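Local coordinates for Phthiocerol/phenolphthiocerol synthesis polyketide synthase type I PpsC (Mycobacterium tuberculosis, PDB 5NJI), which probably dehydrates beta-hydroxyacyl intermediates through its dehydratase domain during assembly of phthiocerol and phenolphthiocerol lipid chains, at residues 205-210 with 233-238. The protein carries 1 engineered substitution. Sequence-based numbering, arbitrary orientation.
With 8Z2 (~{S}-[2-[3-[[(2~{R})-4-[[[(2~{R},3~{S},4~{R},5~{R})-5-(6-aminopurin-9-yl)-4-oxidanyl-3-phosphonooxy-oxolan-2-yl]methoxy-oxidanyl-phosphoryl]oxy-oxidanyl-phosphoryl]oxy-3,3-dimethyl-2-oxidanyl-butanoyl]amino]propanoylamino]ethyl] (~{E})-dodec-2-enethioate), chain B.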
# COMPACT_ATOMS: atom_id res chain seq x y z
N ALA A 205 -1.71 -3.08 17.83
CA ALA A 205 -2.95 -3.57 17.27
C ALA A 205 -2.72 -4.91 16.59
O ALA A 205 -1.72 -5.11 15.90
CB ALA A 205 -3.53 -2.58 16.26
N ARG A 206 -3.67 -5.83 16.79
CA ARG A 206 -3.63 -7.15 16.21
C ARG A 206 -4.97 -7.40 15.55
O ARG A 206 -6.02 -7.30 16.20
CB ARG A 206 -3.31 -8.21 17.28
CG ARG A 206 -2.14 -7.81 18.17
CD ARG A 206 -1.73 -8.91 19.14
NE ARG A 206 -0.95 -9.95 18.48
CZ ARG A 206 -1.42 -11.14 18.11
NH1 ARG A 206 -0.61 -12.00 17.51
NH2 ARG A 206 -2.68 -11.48 18.32
N ALA A 207 -4.95 -7.69 14.25
CA ALA A 207 -6.16 -7.85 13.47
C ALA A 207 -6.18 -9.20 12.76
O ALA A 207 -5.17 -9.67 12.24
CB ALA A 207 -6.31 -6.74 12.43
N GLN A 208 -7.36 -9.80 12.71
CA GLN A 208 -7.65 -10.87 11.78
C GLN A 208 -8.14 -10.24 10.49
O GLN A 208 -9.04 -9.41 10.53
CB GLN A 208 -8.72 -11.81 12.36
CG GLN A 208 -8.97 -13.08 11.57
CD GLN A 208 -7.97 -14.17 11.89
OE1 GLN A 208 -7.38 -14.19 12.97
NE2 GLN A 208 -7.76 -15.08 10.94
N VAL A 209 -7.55 -10.64 9.36
CA VAL A 209 -7.83 -9.98 8.08
C VAL A 209 -8.24 -11.00 7.03
O VAL A 209 -7.92 -12.18 7.09
CB VAL A 209 -6.63 -9.14 7.59
CG1 VAL A 209 -6.32 -8.05 8.61
CG2 VAL A 209 -5.41 -9.99 7.27
N ARG A 210 -8.99 -10.50 6.04
CA ARG A 210 -9.43 -11.31 4.92
C ARG A 210 -9.55 -10.38 3.73
O ARG A 210 -9.76 -9.18 3.89
CB ARG A 210 -10.77 -11.98 5.20
CG ARG A 210 -11.93 -11.02 5.06
CD ARG A 210 -13.23 -11.64 5.51
NE ARG A 210 -13.68 -12.69 4.61
CZ ARG A 210 -14.37 -12.46 3.49
NH1 ARG A 210 -14.68 -11.21 3.15
NH2 ARG A 210 -14.75 -13.47 2.72
N LEU A 233 -2.39 -1.97 6.68
CA LEU A 233 -2.13 -0.64 7.24
C LEU A 233 -3.27 -0.13 8.11
O LEU A 233 -3.03 0.64 9.05
CB LEU A 233 -1.90 0.37 6.11
CG LEU A 233 -0.71 0.11 5.18
CD1 LEU A 233 -0.71 1.15 4.07
CD2 LEU A 233 0.60 0.13 5.96
N GLN A 234 -4.51 -0.51 7.81
CA GLN A 234 -5.66 -0.06 8.58
C GLN A 234 -5.52 -0.43 10.04
O GLN A 234 -6.10 0.23 10.90
CB GLN A 234 -6.93 -0.67 8.03
CG GLN A 234 -7.37 -0.16 6.68
CD GLN A 234 -8.46 -1.02 6.10
OE1 GLN A 234 -9.11 -1.77 6.82
NE2 GLN A 234 -8.65 -0.95 4.78
N THR A 235 -4.76 -1.49 10.34
CA THR A 235 -4.55 -1.92 11.72
C THR A 235 -3.96 -0.80 12.56
O THR A 235 -4.18 -0.76 13.78
CB THR A 235 -3.62 -3.13 11.76
OG1 THR A 235 -2.31 -2.74 11.38
CG2 THR A 235 -4.07 -4.21 10.82
N LEU A 236 -3.20 0.11 11.94
CA LEU A 236 -2.58 1.19 12.68
C LEU A 236 -3.61 2.11 13.30
O LEU A 236 -3.33 2.77 14.30
CB LEU A 236 -1.65 1.98 11.77
CG LEU A 236 -0.46 1.16 11.26
CD1 LEU A 236 0.28 1.98 10.20
CD2 LEU A 236 0.49 0.73 12.38
N GLY A 237 -4.83 2.12 12.74
CA GLY A 237 -5.92 2.91 13.27
C GLY A 237 -6.45 2.43 14.60
O GLY A 237 -7.23 3.16 15.23
N ALA A 238 -6.06 1.24 15.04
CA ALA A 238 -6.52 0.71 16.31
C ALA A 238 -5.46 0.77 17.39
O ALA A 238 -5.72 0.33 18.52
CB ALA A 238 -7.00 -0.74 16.14
C2 8Z2 B . 11.18 15.23 -3.04
C4 8Z2 B . 9.58 16.80 -2.37
C5 8Z2 B . 9.88 17.54 -3.42
C6 8Z2 B . 10.81 17.18 -4.26
C8 8Z2 B . 8.36 18.57 -2.37
C10 8Z2 B . -4.69 5.99 11.05
C11 8Z2 B . -3.95 6.29 12.29
C12 8Z2 B . -4.44 7.56 12.89
N9 8Z2 B . 8.59 17.41 -1.75
N7 8Z2 B . 9.11 18.60 -3.41
N3 8Z2 B . 10.22 15.63 -2.16
N1 8Z2 B . 11.49 16.04 -4.10
N6 8Z2 B . 11.00 18.02 -5.24
C1' 8Z2 B . 8.30 16.45 -0.51
C2' 8Z2 B . 9.37 16.92 0.40
O2' 8Z2 B . 9.85 15.64 0.80
C3' 8Z2 B . 8.56 17.82 1.46
O3' 8Z2 B . 9.49 18.74 2.11
C4' 8Z2 B . 7.64 16.53 1.99
O4' 8Z2 B . 7.22 16.07 0.62
C5' 8Z2 B . 6.37 16.58 2.83
O5' 8Z2 B . 5.30 17.25 2.28
P1 8Z2 B . 5.27 18.66 1.83
O11 8Z2 B . 5.69 18.43 0.45
O12 8Z2 B . 6.30 19.58 2.36
O6 8Z2 B . 3.72 19.37 1.93
P2 8Z2 B . 2.85 19.61 0.59
O21 8Z2 B . 3.71 19.49 -0.75
O22 8Z2 B . 2.02 20.70 0.30
O7 8Z2 B . 1.91 18.30 0.86
CPA 8Z2 B . 1.79 17.50 2.05
CPB 8Z2 B . 0.75 16.42 1.67
CP8 8Z2 B . 1.29 15.71 0.41
CP7 8Z2 B . 0.53 15.42 2.76
CP9 8Z2 B . -0.57 17.12 1.35
OP3 8Z2 B . 2.49 15.17 0.78
CP6 8Z2 B . 0.37 14.61 -0.16
OP2 8Z2 B . -0.71 14.91 -0.54
NP2 8Z2 B . 0.89 13.41 -0.38
CP5 8Z2 B . 0.22 12.28 -0.97
CP4 8Z2 B . -0.37 11.41 0.12
CP3 8Z2 B . -1.09 10.22 -0.55
OP1 8Z2 B . -1.48 10.31 -1.66
NP1 8Z2 B . -1.27 9.13 0.16
CP2 8Z2 B . -1.88 7.95 -0.37
CP1 8Z2 B . -3.36 8.09 -0.46
S 8Z2 B . -4.12 8.17 1.19
P3 8Z2 B . 10.28 19.86 1.01
O31 8Z2 B . 8.98 20.32 0.02
O32 8Z2 B . 11.16 19.34 0.04
O33 8Z2 B . 10.89 21.09 1.51
CA1 8Z2 B . -4.00 6.72 1.66
CA2 8Z2 B . -4.59 6.44 3.00
OA1 8Z2 B . -3.51 5.79 1.11
CA3 8Z2 B . -4.45 5.07 3.53
CA4 8Z2 B . -5.00 4.81 4.87
CA5 8Z2 B . -4.60 3.47 5.43
CA6 8Z2 B . -5.14 3.30 6.84
CA7 8Z2 B . -4.31 4.10 7.86
CA8 8Z2 B . -5.05 4.34 9.16
CA9 8Z2 B . -4.15 4.81 10.34
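Ala-205 and Ala-238 bring the two backbones nearest, with 5.7 Å between their CA atoms. Residues 205-209 form a strand. The chain of helix 226-234 runs on into a 3-10 segment at 235-238. The strand and this turn share no hydrogen bond. The strand's own backbone bonds go to Gly-284 and Ala-282 on one neighbour and to Ala-198 on the other.

Ala-205 and Ala-207 both point their CB at the turn. Ala-205 CB lies 3.1 Å from Thr-235 O, which is tight for a methyl against a carbonyl oxygen. Thr-235 O already accepts a hydrogen bond from Ala-238 N at 3.0 Å, so the methyl covers a peptide oxygen bonded within the turn. Ala-238 CB meets Ala-205 CB at 3.9 Å.

Further along, Thr-235 CG2 touches Ala-207 CB at 3.7 Å. With chi1 at 69°, CG2 stands anti to the Thr-235 carbonyl carbon. The hydroxyl is spent on the preceding turn, at Ala-232 O, and the methyl is given to the strand. Val-209 packs on Met-228, Ile-231 and Leu-299.

The turn's far side lines the ligand pocket. Gly-237 N is 3.7 Å from CA9 of the dodecenoyl chain, and Gln-234 CA is 3.8 Å from CA6. Gln-234 is held by Tyr-177, Phe-191 and Asp-230.

The contact sets the 3-10 extension of a hotdog helix against a strand of the sheet that wraps it, as in the double hotdog fold of polyketide synthase dehydratases. The 3-10 segment lies between strand and acyl chain. Methyl groups meet the strand, Thr-235 O and OG1 are satisfied locally, and close packing joins the segments without a hydrogen bond.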